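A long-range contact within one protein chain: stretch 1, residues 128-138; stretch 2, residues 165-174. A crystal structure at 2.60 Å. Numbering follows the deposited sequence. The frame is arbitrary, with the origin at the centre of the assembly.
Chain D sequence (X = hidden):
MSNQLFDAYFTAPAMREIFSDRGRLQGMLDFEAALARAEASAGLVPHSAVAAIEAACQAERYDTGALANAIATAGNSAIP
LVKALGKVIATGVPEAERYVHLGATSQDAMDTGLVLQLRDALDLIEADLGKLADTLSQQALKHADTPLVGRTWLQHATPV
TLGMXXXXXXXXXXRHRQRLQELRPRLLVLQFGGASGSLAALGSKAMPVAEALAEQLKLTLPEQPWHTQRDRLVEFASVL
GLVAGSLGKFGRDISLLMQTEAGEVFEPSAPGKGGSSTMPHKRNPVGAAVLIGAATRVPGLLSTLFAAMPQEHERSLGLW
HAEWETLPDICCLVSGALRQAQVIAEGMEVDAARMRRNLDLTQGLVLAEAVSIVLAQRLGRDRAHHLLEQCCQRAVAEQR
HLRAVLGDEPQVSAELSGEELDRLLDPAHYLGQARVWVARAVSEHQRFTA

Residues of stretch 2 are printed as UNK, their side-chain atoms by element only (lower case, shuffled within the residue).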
# COMPACT_ATOMS: atom_id res chain seq x y z
N ASP D 128 13.22 -19.99 14.49
CA ASP D 128 13.57 -18.66 15.01
C ASP D 128 12.50 -18.10 15.95
O ASP D 128 12.83 -17.56 17.00
CB ASP D 128 13.83 -17.69 13.86
CG ASP D 128 15.09 -18.02 13.08
OD1 ASP D 128 15.95 -18.74 13.63
OD2 ASP D 128 15.22 -17.55 11.93
N LEU D 129 11.23 -18.22 15.58
CA LEU D 129 10.16 -17.72 16.45
C LEU D 129 10.20 -18.40 17.80
O LEU D 129 10.14 -17.73 18.82
CB LEU D 129 8.78 -17.94 15.84
CG LEU D 129 8.23 -16.91 14.86
CD1 LEU D 129 6.82 -17.31 14.47
CD2 LEU D 129 8.23 -15.53 15.49
N GLY D 130 10.30 -19.74 17.79
CA GLY D 130 10.35 -20.49 19.03
C GLY D 130 11.56 -20.09 19.86
O GLY D 130 11.49 -19.91 21.07
N LYS D 131 12.70 -19.95 19.19
CA LYS D 131 13.91 -19.56 19.88
C LYS D 131 13.69 -18.17 20.52
O LYS D 131 13.88 -17.99 21.72
CB LYS D 131 15.08 -19.54 18.89
CG LYS D 131 16.42 -19.18 19.48
CD LYS D 131 17.49 -19.12 18.38
CE LYS D 131 17.12 -18.08 17.30
NZ LYS D 131 18.00 -18.15 16.07
N LEU D 132 13.27 -17.21 19.71
CA LEU D 132 13.01 -15.86 20.19
C LEU D 132 11.98 -15.82 21.33
O LEU D 132 12.17 -15.10 22.30
CB LEU D 132 12.53 -14.98 19.03
CG LEU D 132 12.17 -13.51 19.32
CD1 LEU D 132 13.39 -12.72 19.79
CD2 LEU D 132 11.59 -12.90 18.07
N ALA D 133 10.91 -16.60 21.21
CA ALA D 133 9.90 -16.63 22.26
C ALA D 133 10.48 -17.16 23.56
O ALA D 133 10.12 -16.70 24.65
CB ALA D 133 8.72 -17.49 21.82
N ASP D 134 11.37 -18.15 23.46
CA ASP D 134 12.00 -18.72 24.65
C ASP D 134 12.79 -17.67 25.40
O ASP D 134 12.53 -17.40 26.58
CB ASP D 134 12.94 -19.88 24.27
CG ASP D 134 12.21 -21.22 24.15
OD1 ASP D 134 11.28 -21.48 24.95
OD2 ASP D 134 12.59 -22.03 23.27
N THR D 135 13.74 -17.05 24.70
CA THR D 135 14.58 -16.04 25.33
C THR D 135 13.78 -14.85 25.82
O THR D 135 14.13 -14.24 26.83
CB THR D 135 15.72 -15.55 24.38
OG1 THR D 135 15.46 -14.21 23.99
CG2 THR D 135 15.82 -16.42 23.16
N LEU D 136 12.71 -14.52 25.10
CA LEU D 136 11.87 -13.40 25.48
C LEU D 136 11.12 -13.76 26.75
O LEU D 136 10.85 -12.91 27.60
CB LEU D 136 10.87 -13.11 24.37
CG LEU D 136 10.67 -11.66 23.96
CD1 LEU D 136 12.00 -10.97 23.83
CD2 LEU D 136 9.92 -11.66 22.63
N SER D 137 10.80 -15.04 26.86
CA SER D 137 10.10 -15.58 28.02
C SER D 137 10.94 -15.44 29.29
O SER D 137 10.42 -15.08 30.34
CB SER D 137 9.78 -17.05 27.77
OG SER D 137 9.30 -17.64 28.96
N GLN D 138 12.23 -15.74 29.18
CA GLN D 138 13.13 -15.65 30.32
C GLN D 138 13.30 -14.20 30.79
O GLN D 138 13.20 -13.91 31.97
CB GLN D 138 14.48 -16.23 29.95
CG GLN D 138 14.41 -17.68 29.54
CD GLN D 138 15.77 -18.33 29.52
OE1 GLN D 138 15.90 -19.51 29.20
NE2 GLN D 138 16.81 -17.58 29.89
N UNK D 165 6.11 -5.35 29.67
CA UNK D 165 6.30 -4.94 28.29
C UNK D 165 6.78 -6.11 27.45
O UNK D 165 6.16 -6.42 26.44
c UNK D 165 7.29 -3.77 28.20
c UNK D 165 7.96 -0.75 27.47
c UNK D 165 6.84 -2.49 28.92
n UNK D 165 6.78 0.10 27.20
c UNK D 165 7.90 -1.40 28.84
N UNK D 166 7.86 -6.76 27.86
CA UNK D 166 8.36 -7.90 27.10
C UNK D 166 7.32 -9.01 27.00
O UNK D 166 7.29 -9.75 26.02
c UNK D 166 10.85 -7.55 27.74
c UNK D 166 9.63 -8.47 27.73
c UNK D 166 12.00 -8.26 28.41
c UNK D 166 11.22 -7.18 26.31
N UNK D 167 6.46 -9.14 28.00
CA UNK D 167 5.43 -10.18 27.99
C UNK D 167 4.45 -9.96 26.83
O UNK D 167 3.96 -10.91 26.22
c UNK D 167 4.68 -10.19 29.33
N UNK D 168 4.15 -8.70 26.54
CA UNK D 168 3.25 -8.39 25.43
C UNK D 168 3.83 -8.84 24.09
O UNK D 168 3.10 -9.32 23.23
N UNK D 169 5.13 -8.68 23.91
CA UNK D 169 5.75 -9.11 22.66
C UNK D 169 5.66 -10.63 22.63
O UNK D 169 5.35 -11.21 21.60
c UNK D 169 7.81 -9.15 21.21
c UNK D 169 7.31 -7.14 22.63
c UNK D 169 7.22 -8.66 22.55
N UNK D 170 5.93 -11.26 23.78
CA UNK D 170 5.84 -12.72 23.87
C UNK D 170 4.43 -13.16 23.47
O UNK D 170 4.27 -14.06 22.64
c UNK D 170 6.97 -15.47 24.57
c UNK D 170 6.13 -13.21 25.30
c UNK D 170 6.00 -14.73 25.51
c UNK D 170 6.28 -15.09 26.97
N UNK D 171 3.42 -12.53 24.05
CA UNK D 171 2.06 -12.88 23.71
C UNK D 171 1.81 -12.88 22.21
O UNK D 171 1.30 -13.84 21.67
N UNK D 172 2.17 -11.78 21.55
CA UNK D 172 1.98 -11.66 20.12
C UNK D 172 2.69 -12.79 19.39
O UNK D 172 2.09 -13.42 18.51
c UNK D 172 2.50 -10.33 19.63
N UNK D 173 3.95 -13.04 19.74
CA UNK D 173 4.72 -14.10 19.08
C UNK D 173 4.06 -15.48 19.21
O UNK D 173 4.09 -16.28 18.27
c UNK D 173 6.15 -14.14 19.64
c UNK D 173 7.08 -12.83 17.74
c UNK D 173 7.06 -12.98 19.24
c UNK D 173 8.47 -13.23 19.73
N UNK D 174 3.49 -15.75 20.38
CA UNK D 174 2.81 -17.02 20.60
C UNK D 174 1.63 -17.15 19.63
O UNK D 174 1.42 -18.20 19.02
o UNK D 174 3.38 -17.07 22.97
c UNK D 174 2.28 -17.12 22.05
c UNK D 174 1.49 -18.42 22.26

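Position 165 carries four carbons in a row ending in a nitrogen. The chain is unbranched and does not reach stretch 1. This is Lys165, and its NZ is hydrogen-bonded elsewhere in the structure.

Position 166 has four side-chain carbons, forked at the second. CA-to-CB points toward stretch 1. A fork one carbon beyond CB is leucine, so this is Leu166. Its backbone O lies 4.4 Å from Leu136 CG.

Position 167 has a single side-chain carbon. It points away from stretch 1 and touches nothing there. This is Ala167.

Position 168 has no side-chain atoms. It is Gly168. An ideal CB here would have nothing of stretch 1 within 5.5 Å, so the contact itself does not demand the absence of a side chain.

Position 169 has three carbons, with two carried directly on CB. CA-to-CB points toward stretch 1, and one of the two outer carbons meets Leu136. Branching at CB with carbon alone gives Val169. Its CG1 is 3.6 Å from Leu136 CD2.

Position 170 again shows four carbons forked at the second. Its CA-to-CB bond points sideways, but the end of the side chain comes nearer to stretch 1, where it reaches Ala133 and Ser137. This is Leu170, with chi1 t and chi2 p. Its CD1 lies 3.8 Å from Ala133 CB and 3.4 Å from Ala133 O. Its CD2 is 4.0 Å from Ser137 CA.

Position 171 has no side-chain atoms and is Gly171. It makes no contact with stretch 1.

Position 172 has one side-chain carbon, out of reach of stretch 1. It is Ala172, buried but not by this contact.

Position 173 has four carbons forked at the second. CA-to-CB points toward stretch 1, and the outer carbons touch Leu129, Leu132 and Leu136. This is Leu173, with chi1 m and chi2 t. Its CD2 is 3.7 Å from Leu129 CD2. Its CD1 is 3.5 Å from Leu132 CD2 and 3.6 Å from Leu136 CD2.

Position 174 has one carbon carrying an oxygen and a carbon. CA-to-CB points away from stretch 1. That is Thr174. Its OG1 donates a hydrogen bond to Leu170 O at 3.2 Å, one turn back in its own helix.

The contact joins two helices that run nearly antiparallel, at 155°, with axes 9.1 Å apart at closest approach. The CA atoms of Ala133 and Leu170 are 5.9 Å apart, the nearest pair in register. Leu170 touches both the side chain and the backbone O of Ala133. Leu136 is a knob set among Leu166, Val169, Leu170 and Leu173. Leu173 packs against three leucines of stretch 1 in return. No hydrogen bond or salt bridge crosses between the stretches. The backbone polar groups are largely paired within each helix, and the contact rests on packed apolar side chains. Together the two sides bury 415 Å².

Stretch 2 (165-174) KLAGVLGALT
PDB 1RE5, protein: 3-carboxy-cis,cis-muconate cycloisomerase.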